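Local coordinates for protein TRAP dicarboxylate transporter-DctP subunit (Marinobacter aquaeolei, PDB 4PFI) that probably binds a small organic acid, perhaps a dicarboxylate, in the periplasm and hands it to a TRAP-type membrane transporter, at residues E59-L64 / E268-Q273; E44-V49 / V73-S78. All coordinates share one frame; numbering follows the deposited sequence.

Interaction 1 (E59-L64 / E268-Q273)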
loop_
_atom_site.group_PDB
_atom_site.type_symbol
_atom_site.label_atom_id
_atom_site.label_comp_id
_atom_site.label_asym_id
_atom_site.label_seq_id
_atom_site.Cartn_x
_atom_site.Cartn_y
_atom_site.Cartn_z
ATOM N N GLU A 59 -1.021 12.866 -18.131
ATOM C CA GLU A 59 -0.581 12.979 -19.525
ATOM C C GLU A 59 -1.526 12.240 -20.455
ATOM O O GLU A 59 -1.868 12.736 -21.521
ATOM C CB GLU A 59 0.834 12.440 -19.704
ATOM C CG GLU A 59 1.879 13.409 -19.237
ATOM C CD GLU A 59 3.253 12.776 -19.063
ATOM O OE1 GLU A 59 3.330 11.551 -18.810
ATOM O OE2 GLU A 59 4.268 13.510 -19.171
ATOM N N GLN A 60 -1.957 11.061 -20.020
ATOM C CA GLN A 60 -2.819 10.192 -20.809
ATOM C C GLN A 60 -4.216 10.778 -20.954
ATOM O O GLN A 60 -4.751 10.857 -22.055
ATOM C CB GLN A 60 -2.929 8.810 -20.160
ATOM C CG GLN A 60 -3.691 7.774 -20.996
ATOM C CD GLN A 60 -2.987 7.446 -22.299
ATOM O OE1 GLN A 60 -1.824 7.807 -22.482
ATOM N NE2 GLN A 60 -3.679 6.750 -23.212
ATOM N N VAL A 61 -4.818 11.160 -19.841
ATOM C CA VAL A 61 -6.167 11.700 -19.884
ATOM C C VAL A 61 -6.269 13.016 -20.695
ATOM O O VAL A 61 -7.250 13.235 -21.398
ATOM C CB VAL A 61 -6.742 11.871 -18.472
ATOM C CG1 VAL A 61 -7.900 12.833 -18.468
ATOM C CG2 VAL A 61 -7.178 10.517 -17.957
ATOM N N GLU A 62 -5.254 13.867 -20.616
ATOM C CA GLU A 62 -5.261 15.133 -21.339
ATOM C C GLU A 62 -5.145 14.885 -22.850
ATOM O O GLU A 62 -5.838 15.522 -23.653
ATOM C CB GLU A 62 -4.139 16.044 -20.815
ATOM C CG GLU A 62 -4.383 16.499 -19.344
ATOM C CD GLU A 62 -3.388 17.539 -18.820
ATOM O OE1 GLU A 62 -2.288 17.692 -19.399
ATOM O OE2 GLU A 62 -3.704 18.201 -17.804
ATOM N N ALA A 63 -4.311 13.924 -23.232
ATOM C CA ALA A 63 -4.135 13.585 -24.641
ATOM C C ALA A 63 -5.369 12.883 -25.255
ATOM O O ALA A 63 -5.681 13.103 -26.418
ATOM C CB ALA A 63 -2.884 12.735 -24.823
ATOM N N LEU A 64 -6.054 12.048 -24.468
ATOM C CA LEU A 64 -7.275 11.352 -24.900
ATOM C C LEU A 64 -8.447 12.310 -25.056
ATOM O O LEU A 64 -9.279 12.156 -25.957
ATOM C CB LEU A 64 -7.706 10.303 -23.873
ATOM C CG LEU A 64 -6.861 9.040 -23.725
ATOM C CD1 LEU A 64 -7.101 8.416 -22.357
ATOM C CD2 LEU A 64 -7.171 8.054 -24.836
ATOM N N GLU A 268 -11.823 4.980 -16.656
ATOM C CA GLU A 268 -11.665 3.557 -16.355
ATOM C C GLU A 268 -10.637 2.802 -17.221
ATOM O O GLU A 268 -9.963 1.893 -16.723
ATOM C CB GLU A 268 -13.017 2.835 -16.374
ATOM C CG GLU A 268 -13.853 3.112 -15.135
ATOM C CD GLU A 268 -15.019 2.148 -14.961
ATOM O OE1 GLU A 268 -15.756 1.905 -15.944
ATOM O OE2 GLU A 268 -15.199 1.630 -13.834
ATOM N N GLU A 269 -10.509 3.169 -18.492
ATOM C CA GLU A 269 -9.568 2.497 -19.390
ATOM C C GLU A 269 -8.122 2.895 -19.075
ATOM O O GLU A 269 -7.199 2.089 -19.209
ATOM C CB GLU A 269 -9.868 2.823 -20.854
ATOM C CG GLU A 269 -10.978 1.986 -21.471
ATOM C CD GLU A 269 -11.310 2.411 -22.902
ATOM O OE1 GLU A 269 -10.827 3.479 -23.344
ATOM O OE2 GLU A 269 -12.056 1.674 -23.589
ATOM N N THR A 270 -7.933 4.147 -18.678
ATOM C CA THR A 270 -6.612 4.632 -18.308
ATOM C C THR A 270 -6.129 3.971 -17.027
ATOM O O THR A 270 -4.984 3.550 -16.944
ATOM C CB THR A 270 -6.600 6.137 -18.096
ATOM O OG1 THR A 270 -6.920 6.783 -19.331
ATOM C CG2 THR A 270 -5.225 6.574 -17.621
ATOM N N ILE A 271 -7.006 3.900 -16.030
ATOM C CA ILE A 271 -6.702 3.221 -14.776
ATOM C C ILE A 271 -6.307 1.776 -15.082
ATOM O O ILE A 271 -5.392 1.210 -14.459
ATOM C CB ILE A 271 -7.913 3.220 -13.828
ATOM C CG1 ILE A 271 -8.207 4.632 -13.320
ATOM C CG2 ILE A 271 -7.670 2.311 -12.648
ATOM C CD1 ILE A 271 -6.999 5.356 -12.751
ATOM N N ALA A 272 -7.001 1.198 -16.059
ATOM C CA ALA A 272 -6.800 -0.181 -16.467
ATOM C C ALA A 272 -5.428 -0.362 -17.103
ATOM O O ALA A 272 -4.736 -1.328 -16.806
ATOM C CB ALA A 272 -7.916 -0.611 -17.446
ATOM N N GLN A 273 -5.039 0.571 -17.969
ATOM C CA GLN A 273 -3.747 0.542 -18.643
ATOM C C GLN A 273 -2.621 0.705 -17.644
ATOM O O GLN A 273 -1.603 0.024 -17.710
ATOM C CB GLN A 273 -3.639 1.697 -19.639
ATOM C CG GLN A 273 -4.180 1.403 -21.040
ATOM C CD GLN A 273 -3.663 2.389 -22.079
ATOM O OE1 GLN A 273 -2.628 3.034 -21.875
ATOM N NE2 GLN A 273 -4.377 2.514 -23.193
HETATM O O HOH W 1 -5.756 5.258 -21.582
HETATM O O HOH W 2 -4.122 4.776 -25.553
#

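Interaction 2 (E44-V49 / V73-S78)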
loop_
_atom_site.group_PDB
_atom_site.type_symbol
_atom_site.label_atom_id
_atom_site.label_comp_id
_atom_site.label_asym_id
_atom_site.label_seq_id
_atom_site.Cartn_x
_atom_site.Cartn_y
_atom_site.Cartn_z
ATOM N N GLU A 44 1.234 10.704 -0.960
ATOM C CA GLU A 44 2.695 10.664 -0.969
ATOM C C GLU A 44 3.295 11.881 -1.707
ATOM O O GLU A 44 2.610 12.566 -2.471
ATOM C CB GLU A 44 3.170 9.323 -1.575
ATOM C CG GLU A 44 2.599 8.086 -0.860
ATOM C CD GLU A 44 3.205 6.736 -1.324
ATOM O OE1 GLU A 44 3.421 5.857 -0.439
ATOM O OE2 GLU A 44 3.459 6.535 -2.551
ATOM N N ILE A 45 4.568 12.162 -1.477
ATOM C CA ILE A 45 5.198 13.339 -2.076
ATOM C C ILE A 45 5.667 13.097 -3.511
ATOM O O ILE A 45 5.523 12.001 -4.068
ATOM C CB ILE A 45 6.441 13.804 -1.277
ATOM C CG1 ILE A 45 7.411 12.634 -1.063
ATOM C CG2 ILE A 45 6.048 14.398 0.054
ATOM C CD1 ILE A 45 8.837 13.073 -0.788
ATOM N N GLU A 46 6.261 14.141 -4.077
ATOM C CA GLU A 46 6.818 14.108 -5.421
ATOM C C GLU A 46 7.953 13.091 -5.491
ATOM O O GLU A 46 8.789 13.005 -4.591
ATOM C CB GLU A 46 7.307 15.511 -5.809
ATOM C CG GLU A 46 6.205 16.566 -5.701
ATOM C CD GLU A 46 6.619 17.949 -6.200
ATOM O OE1 GLU A 46 7.729 18.089 -6.763
ATOM O OE2 GLU A 46 5.824 18.908 -6.032
ATOM N N GLY A 47 7.960 12.279 -6.535
ATOM C CA GLY A 47 8.984 11.266 -6.663
ATOM C C GLY A 47 8.453 9.892 -6.305
ATOM O O GLY A 47 8.965 8.891 -6.784
ATOM N N SER A 48 7.418 9.843 -5.474
ATOM C CA SER A 48 6.805 8.574 -5.093
ATOM C C SER A 48 6.106 7.859 -6.251
ATOM O O SER A 48 5.804 8.458 -7.283
ATOM C CB SER A 48 5.740 8.812 -4.033
ATOM O OG SER A 48 4.649 9.507 -4.629
ATOM N N VAL A 49 5.804 6.585 -6.033
ATOM C CA VAL A 49 5.041 5.776 -6.971
ATOM C C VAL A 49 3.688 6.421 -7.293
ATOM O O VAL A 49 3.265 6.435 -8.442
ATOM C CB VAL A 49 4.796 4.361 -6.417
ATOM C CG1 VAL A 49 3.979 3.525 -7.395
ATOM C CG2 VAL A 49 6.122 3.663 -6.089
ATOM N N VAL A 73 -2.756 17.612 -10.201
ATOM C CA VAL A 73 -2.228 16.641 -9.254
ATOM C C VAL A 73 -1.770 17.341 -7.982
ATOM O O VAL A 73 -0.996 18.303 -8.029
ATOM C CB VAL A 73 -1.053 15.849 -9.868
ATOM C CG1 VAL A 73 -0.379 14.940 -8.814
ATOM C CG2 VAL A 73 -1.544 15.026 -11.027
ATOM N N PHE A 74 -2.262 16.837 -6.850
ATOM C CA PHE A 74 -1.966 17.385 -5.534
ATOM C C PHE A 74 -1.190 16.380 -4.665
ATOM O O PHE A 74 -1.780 15.563 -3.955
ATOM C CB PHE A 74 -3.264 17.798 -4.839
ATOM C CG PHE A 74 -4.006 18.894 -5.559
ATOM C CD1 PHE A 74 -3.622 20.215 -5.425
ATOM C CD2 PHE A 74 -5.068 18.598 -6.392
ATOM C CE1 PHE A 74 -4.295 21.228 -6.110
ATOM C CE2 PHE A 74 -5.747 19.610 -7.074
ATOM C CZ PHE A 74 -5.354 20.921 -6.929
ATOM N N PRO A 75 0.144 16.434 -4.736
ATOM C CA PRO A 75 1.008 15.655 -3.838
ATOM C C PRO A 75 0.893 16.104 -2.385
ATOM O O PRO A 75 0.506 17.236 -2.096
ATOM C CB PRO A 75 2.423 15.928 -4.362
ATOM C CG PRO A 75 2.300 17.147 -5.258
ATOM C CD PRO A 75 0.899 17.151 -5.778
ATOM N N TYR A 76 1.230 15.184 -1.488
ATOM C CA TYR A 76 1.217 15.412 -0.043
ATOM C C TYR A 76 1.956 16.684 0.383
ATOM O O TYR A 76 3.117 16.892 0.033
ATOM C CB TYR A 76 1.826 14.208 0.666
ATOM C CG TYR A 76 1.734 14.301 2.168
ATOM C CD1 TYR A 76 0.613 13.823 2.847
ATOM C CD2 TYR A 76 2.767 14.862 2.912
ATOM C CE1 TYR A 76 0.523 13.900 4.228
ATOM C CE2 TYR A 76 2.688 14.942 4.298
ATOM C CZ TYR A 76 1.561 14.463 4.954
ATOM O OH TYR A 76 1.477 14.546 6.343
ATOM N N GLY A 77 1.263 17.532 1.142
ATOM C CA GLY A 77 1.795 18.822 1.550
ATOM C C GLY A 77 1.015 19.982 0.946
ATOM O O GLY A 77 0.738 20.968 1.624
ATOM N N SER A 78 0.649 19.862 -0.328
ATOM C CA SER A 78 -0.011 20.959 -1.039
ATOM C C SER A 78 -1.537 20.985 -0.825
ATOM O O SER A 78 -2.232 21.833 -1.382
ATOM C CB SER A 78 0.322 20.915 -2.538
ATOM O OG SER A 78 -0.081 19.692 -3.126
#

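Interaction 1 (E59-L64 / E268-Q273)
The helical turns carrying Q60 and T270 run roughly antiparallel, their N-to-C directions 141° apart and their axes 10.4 Å from each other at closest approach. This is a loose helix-helix pairing: helix 49-65, the crossover helix of a beta-alpha-beta unit, faces the long helix 263-296 of the TRAP solute-binding fold. T270 carries the largest share of the contact. With chi1 at -63°, its hydroxyl sits beside the backbone N and reaches back to W266 O one turn earlier, while CG2 lies against Q60, 3.9 Å from Q60 CG. L64 CD1 approaches the hydroxyl at 3.4 Å from T270 OG1, and V61 CG2 closes in crosswise on the same oxygen. Q60 bends at chi2 (65°), which swings its amide back into the interhelical groove, where water takes over from direct contact. One water accepts from Q60 NE2 and donates to T270 OG1, each leg 3.0 Å. An alanine in place of T270 is likely to leave this water without its anchor on helix 263-296 and Q60 CG without its methyl partner. A second water accepts weakly from Q60 NE2 and more distantly from Q273 NE2, 3.3 Å away.

Interaction 2 (E44-V49 / V73-S78)
P75 and Y76, which lie against E44, I45 and E46, come directly after the edge strand 70-74, where V73 packs on the crossover helix 49-65 and F74 still pairs by its backbone with F40 and L42. The contact therefore joins two loops that leave neighbouring parallel strands of a beta-alpha-beta unit at their C-terminal ends. P75 sets CB and CG of its ring against E44 and E46. Its CG meets the aliphatic part of the glutamate, 4.0 Å from E46 CG, while the extended glutamate chain passes obliquely so that OE2 also skirts the ring. P75 CB lies 3.9 Å from E44 O. Y76 makes the polar link: Y76 N donates to E44 O at 3.1 Å in a nearly straight bond (165°), with the donor above the carbonyl plane, 58° out of it. Y76 CB rests on the same carbonyl, 3.6 Å from E44 O, and CG, anti to the backbone N (chi1 -175°), carries the ring onward and away. I45 CG2 sits beside Y76 O, 3.8 Å off. G77 has a positive phi that would drive a CB into the preceding carbonyl, and its turn is closed by S78, whose N and OG both bond to P75 O; the S78 hydroxyl donates at 2.7 Å in the carbonyl plane, onto a lone pair of P75 O. The first loop does likewise: in its type II turn S48 N and OG grip I45 O, while OG also caps H51 N at the start of helix 49-65. Each turn is thus braced by a carbonyl oxygen that accepts two hydrogen bonds, and the one hydrogen bond between the segments is main chain to main chain, with P75, E46 and I45 adding van der Waals contacts beside it at the surface.

Overall arrangement
Both contacts hang on one beta-alpha-beta crossover, in which strand 37-41, helix 49-65 and strand 70-74 follow each other and the two strands lie parallel. Interaction 2 joins the loops at the C-terminal ends of those strands, just where helix 49-65 starts; interaction 1 lies toward the other end of that helix, with centres 19 Å apart and nearest atoms about 7 Å apart. Their segments alternate along the chain: 44-49, 59-64, 73-78, then 268-273 about two hundred residues later. Interaction 2 is thus local to the unit, whereas interaction 1 ties it to helix 263-296; since V49 also packs there, the crossover helix meets that long helix near both its ends.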